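PDB 3KZH: probable sugar kinase from Clostridium perfringens, which probably phosphorylates a sugar or a related small molecule and belongs to the pfkB (ribokinase-like) carbohydrate kinases. Local coordinates for residues Y8-G13 / E135-T140; I48-A53 / I81-D86. One frame throughout, in Å; residues are numbered along the deposited sequence.

Contact 1. Residues Y8-G13 / E135-T140; sequences YLLVFG and ENAEYT
Tyr8 and Leu10 receive the residues that lead from helix 131-135 into strand 139-143, where two neighbouring parallel strands, 9-12 and 139-143, enter the central sheet of this ribokinase-like fold. Asn136 comes first. Its carbonyl carbon lies 3.5 Å from Tyr8 OH, and its O takes a hydrogen bond from a water that also accepts one from Tyr8 N and gives one to Glu138 OE2, so a single solvent molecule ties three places together. Ala137 CB touches both Tyr8 CE1 and Leu10 CB, each at 3.8 Å, while its CA makes an off-centre CH-pi contact with the tyrosine ring. Tyr8 OH is hydrogen-bonded to Ile133 O, in the helix just before Asn136. Glu138 N then bonds to Tyr8 O at 3.3 Å, the donor nearly in line with the carbonyl (175° at O), and the glutamate CG rests near the same oxygen. At Tyr139 the carbonyl O accepts from Leu10 N over 3.0 Å, while CB meets Leu9 CG at 4.0 Å and the ring leads off toward His184 and Tyr267. Thr140 comes last. Leu10 CG, anti to its backbone N (chi1 -180°), lies near Thr140 CG2, the two side chains pointing the same way, and Thr161 is a hydrogen-bonding partner of OG1. In the backbone, Thr140 CA approaches Leu10 O to 3.1 Å in a CA-H...O contact.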
ATOM      1  N   TYR A   8     -12.526  23.185 -15.772  1.00 26.25           N
ATOM      2  CA  TYR A   8     -11.580  22.139 -15.412  1.00 24.26           C
ATOM      3  C   TYR A   8     -10.896  21.498 -16.610  1.00 22.56           C
ATOM      4  O   TYR A   8     -11.388  21.578 -17.742  1.00 21.12           O
ATOM      5  CB  TYR A   8     -12.292  21.043 -14.589  1.00 23.87           C
ATOM      6  CG  TYR A   8     -13.385  20.287 -15.337  1.00 26.18           C
ATOM      7  CD1 TYR A   8     -13.104  19.065 -15.991  1.00 25.96           C
ATOM      8  CD2 TYR A   8     -14.701  20.795 -15.414  1.00 23.87           C
ATOM      9  CE1 TYR A   8     -14.103  18.369 -16.701  1.00 25.15           C
ATOM     10  CE2 TYR A   8     -15.708  20.104 -16.126  1.00 23.32           C
ATOM     11  CZ  TYR A   8     -15.393  18.901 -16.762  1.00 24.16           C
ATOM     12  OH  TYR A   8     -16.354  18.250 -17.481  1.00 25.60           O
ATOM     13  N   LEU A   9      -9.822  20.769 -16.311  1.00 21.97           N
ATOM     14  CA  LEU A   9      -9.061  20.020 -17.305  1.00 22.10           C
ATOM     15  C   LEU A   9      -9.254  18.557 -16.975  1.00 19.89           C
ATOM     16  O   LEU A   9      -9.109  18.154 -15.820  1.00 17.75           O
ATOM     17  CB  LEU A   9      -7.558  20.337 -17.236  1.00 23.44           C
ATOM     18  CG  LEU A   9      -6.765  20.209 -18.552  1.00 24.46           C
ATOM     19  CD1 LEU A   9      -5.577  21.100 -18.456  1.00 21.55           C
ATOM     20  CD2 LEU A   9      -6.366  18.807 -18.970  1.00 26.01           C
ATOM     21  N   LEU A  10      -9.527  17.770 -18.010  1.00 18.94           N
ATOM     22  CA  LEU A  10      -9.708  16.349 -17.845  1.00 18.09           C
ATOM     23  C   LEU A  10      -8.492  15.574 -18.305  1.00 17.60           C
ATOM     24  O   LEU A  10      -7.922  15.858 -19.357  1.00 15.61           O
ATOM     25  CB  LEU A  10     -10.965  15.864 -18.575  1.00 16.23           C
ATOM     26  CG  LEU A  10     -11.349  14.374 -18.520  1.00 19.59           C
ATOM     27  CD1 LEU A  10     -11.618  13.899 -17.094  1.00 14.57           C
ATOM     28  CD2 LEU A  10     -12.564  14.151 -19.387  1.00 17.42           C
ATOM     29  N   VAL A  11      -8.064  14.641 -17.458  1.00 16.15           N
ATOM     30  CA  VAL A  11      -6.948  13.758 -17.758  1.00 18.75           C
ATOM     31  C   VAL A  11      -7.597  12.379 -17.715  1.00 20.75           C
ATOM     32  O   VAL A  11      -8.297  12.056 -16.756  1.00 21.37           O
ATOM     33  CB  VAL A  11      -5.784  13.874 -16.708  1.00 18.95           C
ATOM     34  CG1 VAL A  11      -4.625  12.943 -17.074  1.00 14.85           C
ATOM     35  CG2 VAL A  11      -5.275  15.311 -16.612  1.00 13.45           C
ATOM     36  N   PHE A  12      -7.426  11.611 -18.787  1.00 21.11           N
ATOM     37  CA  PHE A  12      -8.000  10.267 -18.894  1.00 21.02           C
ATOM     38  C   PHE A  12      -6.875   9.249 -19.125  1.00 18.91           C
ATOM     39  O   PHE A  12      -6.199   9.314 -20.141  1.00 20.33           O
ATOM     40  CB  PHE A  12      -9.031  10.247 -20.052  1.00 24.04           C
ATOM     41  CG  PHE A  12      -9.761   8.933 -20.231  1.00 24.08           C
ATOM     42  CD1 PHE A  12     -10.926   8.660 -19.493  1.00 27.32           C
ATOM     43  CD2 PHE A  12      -9.315   7.982 -21.175  1.00 24.86           C
ATOM     44  CE1 PHE A  12     -11.661   7.444 -19.683  1.00 26.58           C
ATOM     45  CE2 PHE A  12     -10.025   6.766 -21.382  1.00 27.27           C
ATOM     46  CZ  PHE A  12     -11.207   6.500 -20.630  1.00 24.85           C
ATOM     47  N   GLY A  13      -6.714   8.299 -18.204  1.00 17.97           N
ATOM     48  CA  GLY A  13      -5.675   7.285 -18.331  1.00 18.99           C
ATOM     49  C   GLY A  13      -5.407   6.432 -17.098  1.00 19.86           C
ATOM     50  O   GLY A  13      -6.062   6.579 -16.071  1.00 19.30           O
ATOM     51  N   GLU A 135     -17.408  16.358 -22.635  1.00 34.16           N
ATOM     52  CA  GLU A 135     -17.993  17.495 -23.359  1.00 35.73           C
ATOM     53  C   GLU A 135     -17.802  18.880 -22.727  1.00 35.00           C
ATOM     54  O   GLU A 135     -17.624  19.871 -23.451  1.00 36.02           O
ATOM     55  CB  GLU A 135     -19.481  17.243 -23.643  1.00 36.36           C
ATOM     56  CG  GLU A 135     -19.735  16.054 -24.555  1.00 37.84           C
ATOM     57  CD  GLU A 135     -21.202  15.718 -24.758  1.00 39.23           C
ATOM     58  OE1 GLU A 135     -21.999  15.882 -23.809  1.00 38.63           O
ATOM     59  OE2 GLU A 135     -21.555  15.274 -25.873  1.00 40.68           O
ATOM     60  N   ASN A 136     -17.814  18.941 -21.396  1.00 32.39           N
ATOM     61  CA  ASN A 136     -17.635  20.209 -20.684  1.00 33.40           C
ATOM     62  C   ASN A 136     -16.194  20.478 -20.234  1.00 31.70           C
ATOM     63  O   ASN A 136     -15.929  21.468 -19.547  1.00 32.82           O
ATOM     64  CB  ASN A 136     -18.605  20.316 -19.500  1.00 35.79           C
ATOM     65  CG  ASN A 136     -20.061  20.295 -19.934  1.00 38.40           C
ATOM     66  OD1 ASN A 136     -20.761  19.303 -19.734  1.00 38.67           O
ATOM     67  ND2 ASN A 136     -20.517  21.382 -20.549  1.00 39.81           N
ATOM     68  N   ALA A 137     -15.272  19.591 -20.617  1.00 27.67           N
ATOM     69  CA  ALA A 137     -13.856  19.741 -20.296  1.00 26.87           C
ATOM     70  C   ALA A 137     -13.238  20.695 -21.302  1.00 25.67           C
ATOM     71  O   ALA A 137     -13.482  20.561 -22.503  1.00 25.00           O
ATOM     72  CB  ALA A 137     -13.155  18.401 -20.352  1.00 26.55           C
ATOM     73  N   GLU A 138     -12.470  21.673 -20.822  1.00 23.19           N
ATOM     74  CA  GLU A 138     -11.841  22.643 -21.727  1.00 25.37           C
ATOM     75  C   GLU A 138     -10.772  21.943 -22.558  1.00 23.04           C
ATOM     76  O   GLU A 138     -10.681  22.154 -23.769  1.00 21.36           O
ATOM     77  CB  GLU A 138     -11.229  23.822 -20.968  1.00 26.76           C
ATOM     78  CG  GLU A 138     -12.099  24.463 -19.900  1.00 32.48           C
ATOM     79  CD  GLU A 138     -13.264  25.271 -20.456  1.00 35.37           C
ATOM     80  OE1 GLU A 138     -13.070  26.006 -21.453  1.00 36.88           O
ATOM     81  OE2 GLU A 138     -14.371  25.184 -19.879  1.00 35.81           O
ATOM     82  N   TYR A 139      -9.947  21.137 -21.885  1.00 19.63           N
ATOM     83  CA  TYR A 139      -8.903  20.351 -22.541  1.00 18.20           C
ATOM     84  C   TYR A 139      -8.951  18.938 -21.969  1.00 18.04           C
ATOM     85  O   TYR A 139      -9.424  18.737 -20.843  1.00 15.33           O
ATOM     86  CB  TYR A 139      -7.497  20.988 -22.390  1.00 16.82           C
ATOM     87  CG  TYR A 139      -7.322  22.334 -23.088  1.00 14.41           C
ATOM     88  CD1 TYR A 139      -6.838  22.423 -24.394  1.00 17.69           C
ATOM     89  CD2 TYR A 139      -7.728  23.520 -22.468  1.00 14.48           C
ATOM     90  CE1 TYR A 139      -6.781  23.686 -25.065  1.00 18.35           C
ATOM     91  CE2 TYR A 139      -7.685  24.759 -23.105  1.00 15.79           C
ATOM     92  CZ  TYR A 139      -7.214  24.841 -24.401  1.00 17.37           C
ATOM     93  OH  TYR A 139      -7.194  26.069 -25.020  1.00 21.01           O
ATOM     94  N   THR A 140      -8.574  17.952 -22.783  1.00 18.14           N
ATOM     95  CA  THR A 140      -8.565  16.560 -22.338  1.00 19.77           C
ATOM     96  C   THR A 140      -7.263  15.858 -22.744  1.00 20.04           C
ATOM     97  O   THR A 140      -6.952  15.725 -23.926  1.00 20.00           O
ATOM     98  CB  THR A 140      -9.845  15.769 -22.791  1.00 19.49           C
ATOM     99  OG1 THR A 140     -11.012  16.376 -22.224  1.00 19.14           O
ATOM    100  CG2 THR A 140      -9.803  14.317 -22.316  1.00 20.93           C
TER
HETATM  101  O   HOH W   1     -14.584  23.086 -18.143  1.00 23.94           O

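Contact 2. Residues I48-A53 / I81-D86; sequences IAENMA and IGYHMD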
ATOM      1  N   ILE A  48       0.737  13.246 -14.617  1.00 19.04           N
ATOM      2  CA  ILE A  48       0.327  14.513 -15.248  1.00 19.16           C
ATOM      3  C   ILE A  48      -0.694  15.228 -14.354  1.00 17.55           C
ATOM      4  O   ILE A  48      -0.482  16.385 -13.987  1.00 10.91           O
ATOM      5  CB  ILE A  48      -0.255  14.315 -16.701  1.00 18.37           C
ATOM      6  CG1 ILE A  48       0.845  13.830 -17.650  1.00 20.07           C
ATOM      7  CG2 ILE A  48      -0.833  15.621 -17.250  1.00 16.68           C
ATOM      8  CD1 ILE A  48       0.369  13.370 -19.028  1.00 17.37           C
ATOM      9  N   ALA A  49      -1.742  14.493 -13.966  1.00 14.33           N
ATOM     10  CA  ALA A  49      -2.810  14.978 -13.094  1.00 15.44           C
ATOM     11  C   ALA A  49      -2.297  15.496 -11.748  1.00 16.22           C
ATOM     12  O   ALA A  49      -2.778  16.529 -11.271  1.00 13.80           O
ATOM     13  CB  ALA A  49      -3.829  13.896 -12.876  1.00 12.69           C
ATOM     14  N   GLU A  50      -1.290  14.818 -11.179  1.00 17.92           N
ATOM     15  CA  GLU A  50      -0.684  15.241  -9.902  1.00 19.85           C
ATOM     16  C   GLU A  50       0.040  16.577 -10.073  1.00 18.97           C
ATOM     17  O   GLU A  50      -0.246  17.522  -9.329  1.00 18.35           O
ATOM     18  CB  GLU A  50       0.281  14.190  -9.293  1.00 18.93           C
ATOM     19  CG  GLU A  50       0.578  14.497  -7.807  1.00 21.76           C
ATOM     20  CD  GLU A  50       1.691  13.693  -7.134  1.00 22.73           C
ATOM     21  OE1 GLU A  50       1.903  12.506  -7.445  1.00 20.88           O
ATOM     22  OE2 GLU A  50       2.347  14.260  -6.233  1.00 24.13           O
ATOM     23  N   ASN A  51       0.902  16.662 -11.093  1.00 16.35           N
ATOM     24  CA  ASN A  51       1.678  17.874 -11.413  1.00 17.23           C
ATOM     25  C   ASN A  51       0.775  19.100 -11.669  1.00 15.66           C
ATOM     26  O   ASN A  51       1.115  20.220 -11.286  1.00 13.40           O
ATOM     27  CB  ASN A  51       2.561  17.654 -12.654  1.00 17.72           C
ATOM     28  CG  ASN A  51       3.717  16.706 -12.416  1.00 18.14           C
ATOM     29  OD1 ASN A  51       3.740  15.582 -12.937  1.00 10.96           O
ATOM     30  ND2 ASN A  51       4.716  17.178 -11.688  1.00 19.77           N
HETATM   31  N   MSE A  52      -0.396  18.841 -12.266  1.00 14.87           N
HETATM   32  CA  MSE A  52      -1.421  19.844 -12.597  1.00 15.79           C
HETATM   33  C   MSE A  52      -2.111  20.394 -11.342  1.00 13.89           C
HETATM   34  O   MSE A  52      -2.236  21.606 -11.167  1.00  8.73           O
HETATM   35  CB  MSE A  52      -2.486  19.242 -13.530  1.00 18.49           C
HETATM   36  CG  MSE A  52      -2.229  19.440 -15.004  1.00 22.85           C
HETATM   37 SE   MSE A  52      -3.659  18.850 -16.148  1.00 24.26          SE
HETATM   38  CE  MSE A  52      -2.673  18.878 -17.852  1.00 21.49           C
ATOM     39  N   ALA A  53      -2.553  19.485 -10.477  1.00 11.08           N
ATOM     40  CA  ALA A  53      -3.223  19.818  -9.220  1.00 14.86           C
ATOM     41  C   ALA A  53      -2.246  20.538  -8.283  1.00 15.09           C
ATOM     42  O   ALA A  53      -2.636  21.461  -7.555  1.00 14.22           O
ATOM     43  CB  ALA A  53      -3.751  18.553  -8.573  1.00  9.50           C
ATOM     44  N   ILE A  81      -3.593  15.907  -2.538  1.00 22.36           N
ATOM     45  CA  ILE A  81      -3.028  16.796  -3.558  1.00 22.26           C
ATOM     46  C   ILE A  81      -4.098  17.668  -4.225  1.00 21.66           C
ATOM     47  O   ILE A  81      -3.907  18.878  -4.394  1.00 21.20           O
ATOM     48  CB  ILE A  81      -2.201  16.003  -4.624  1.00 21.50           C
ATOM     49  CG1 ILE A  81      -1.054  15.213  -3.964  1.00 22.78           C
ATOM     50  CG2 ILE A  81      -1.647  16.942  -5.708  1.00 20.89           C
ATOM     51  CD1 ILE A  81      -0.041  16.048  -3.127  1.00 22.47           C
ATOM     52  N   GLY A  82      -5.213  17.063  -4.609  1.00 20.55           N
ATOM     53  CA  GLY A  82      -6.262  17.850  -5.231  1.00 21.20           C
ATOM     54  C   GLY A  82      -6.680  17.493  -6.636  1.00 17.99           C
ATOM     55  O   GLY A  82      -7.271  18.337  -7.308  1.00 17.73           O
ATOM     56  N   TYR A  83      -6.316  16.302  -7.112  1.00 17.35           N
ATOM     57  CA  TYR A  83      -6.744  15.867  -8.442  1.00 17.89           C
ATOM     58  C   TYR A  83      -7.966  14.973  -8.218  1.00 19.78           C
ATOM     59  O   TYR A  83      -7.886  13.919  -7.584  1.00 17.60           O
ATOM     60  CB  TYR A  83      -5.607  15.230  -9.283  1.00 16.21           C
ATOM     61  CG  TYR A  83      -4.819  14.071  -8.692  1.00 16.81           C
ATOM     62  CD1 TYR A  83      -5.056  12.755  -9.119  1.00 17.10           C
ATOM     63  CD2 TYR A  83      -3.795  14.286  -7.745  1.00 20.50           C
ATOM     64  CE1 TYR A  83      -4.299  11.664  -8.621  1.00 17.90           C
ATOM     65  CE2 TYR A  83      -3.020  13.193  -7.235  1.00 19.51           C
ATOM     66  CZ  TYR A  83      -3.292  11.885  -7.681  1.00 20.29           C
ATOM     67  OH  TYR A  83      -2.623  10.804  -7.142  1.00 17.38           O
ATOM     68  N   HIS A  84      -9.118  15.497  -8.634  1.00 21.17           N
ATOM     69  CA  HIS A  84     -10.430  14.863  -8.465  1.00 19.13           C
ATOM     70  C   HIS A  84     -10.675  13.628  -9.319  1.00 18.37           C
ATOM     71  O   HIS A  84     -10.801  13.695 -10.537  1.00 15.62           O
ATOM     72  CB  HIS A  84     -11.510  15.921  -8.655  1.00 20.01           C
ATOM     73  CG  HIS A  84     -11.240  17.180  -7.887  1.00 25.80           C
ATOM     74  ND1 HIS A  84     -11.277  17.231  -6.506  1.00 26.44           N
ATOM     75  CD2 HIS A  84     -10.848  18.409  -8.296  1.00 26.07           C
ATOM     76  CE1 HIS A  84     -10.915  18.436  -6.104  1.00 24.63           C
ATOM     77  NE2 HIS A  84     -10.651  19.170  -7.167  1.00 25.13           N
HETATM   78  N   MSE A  85     -10.780  12.499  -8.632  1.00 19.63           N
HETATM   79  CA  MSE A  85     -10.968  11.201  -9.265  1.00 22.50           C
HETATM   80  C   MSE A  85     -12.376  10.628  -9.152  1.00 22.55           C
HETATM   81  O   MSE A  85     -12.582   9.446  -9.439  1.00 21.49           O
HETATM   82  CB  MSE A  85      -9.953  10.204  -8.687  1.00 22.57           C
HETATM   83  CG  MSE A  85      -8.506  10.519  -8.969  1.00 21.96           C
HETATM   84 SE   MSE A  85      -7.404   9.117  -8.250  1.00 23.41          SE
HETATM   85  CE  MSE A  85      -7.719   7.810  -9.622  1.00 15.70           C
ATOM     86  N   ASP A  86     -13.335  11.479  -8.784  1.00 24.13           N
ATOM     87  CA  ASP A  86     -14.749  11.124  -8.583  1.00 27.72           C
ATOM     88  C   ASP A  86     -15.411  10.337  -9.711  1.00 26.14           C
ATOM     89  O   ASP A  86     -16.124   9.364  -9.462  1.00 26.83           O
ATOM     90  CB  ASP A  86     -15.570  12.397  -8.329  1.00 31.77           C
ATOM     91  CG  ASP A  86     -15.082  13.188  -7.121  1.00 36.06           C
ATOM     92  OD1 ASP A  86     -13.903  13.627  -7.096  1.00 35.37           O
ATOM     93  OD2 ASP A  86     -15.892  13.382  -6.195  1.00 38.33           O
TER
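Tyr83 packs against Ala49, Glu50 and Ala53 of helix 44-54, which here covers the short edge strand 83-84 of the central sheet in the ribokinase-like fold; helix 69-81 ends just before that strand. The tyrosine takes the crowded rotamer, with CG between the backbone N and the carbonyl carbon (chi1 54°), and from there its ring lies against the helix backbone. Glu50 N sits over one face, displaced toward the rim, and Tyr83 CD2 comes 3.9 Å from Glu50 CA. On the other side of the ring axis CD1 approaches the methyl of Ala49, and Tyr83 CB rests 3.7 Å from Ala49 O, an oxygen already used within the helix by Ala53 N.

Glu50 touches the ring with its side chain as well. Its CG stands anti to the backbone N (chi1 -164°), which sets it 3.9 Å from Tyr83 CE2 and equally near Ile81 CG2; the extended chain beyond carries the carboxylate on toward two arginines. The carboxylate plane lies only 11° from that of the ring. This buried acid has salt bridges to Arg46 and Arg54, one to each oxygen, which would favour its charged form; Tyr83 OH also has a weak bond to Arg46.

The CG2 branch of Ile81, the last residue of its helix, reaches the edge of the tyrosine ring in its plane as well as the Ala53 methyl. Gly82, with positive phi, turns the chain from helix to strand. Ala53 CB fits against this turn, 3.7 Å from both Gly82 C and Tyr83 N and 3.9 Å from Tyr83 CB.

How the contacts relate
Contact 1 and contact 2 have centres 12 Å apart and share the central sheet. Along the chain, contact 2 is nested within the loop that contact 1 closes: strand 9-12 comes first, then helix 44-54 and strand 83-84, and finally strand 139-143. Across the sheet, strand 59-62 separates 83-84 from 9-12, so the two contacts lie at neighbouring places near one end of the strand order. Helix 44-54 joins them directly, for the selenomethionine Met52 packs on Leu9 by CE and on Val11 by SE. One helix thus packs on both the interior strand of contact 1 and the edge strand of contact 2.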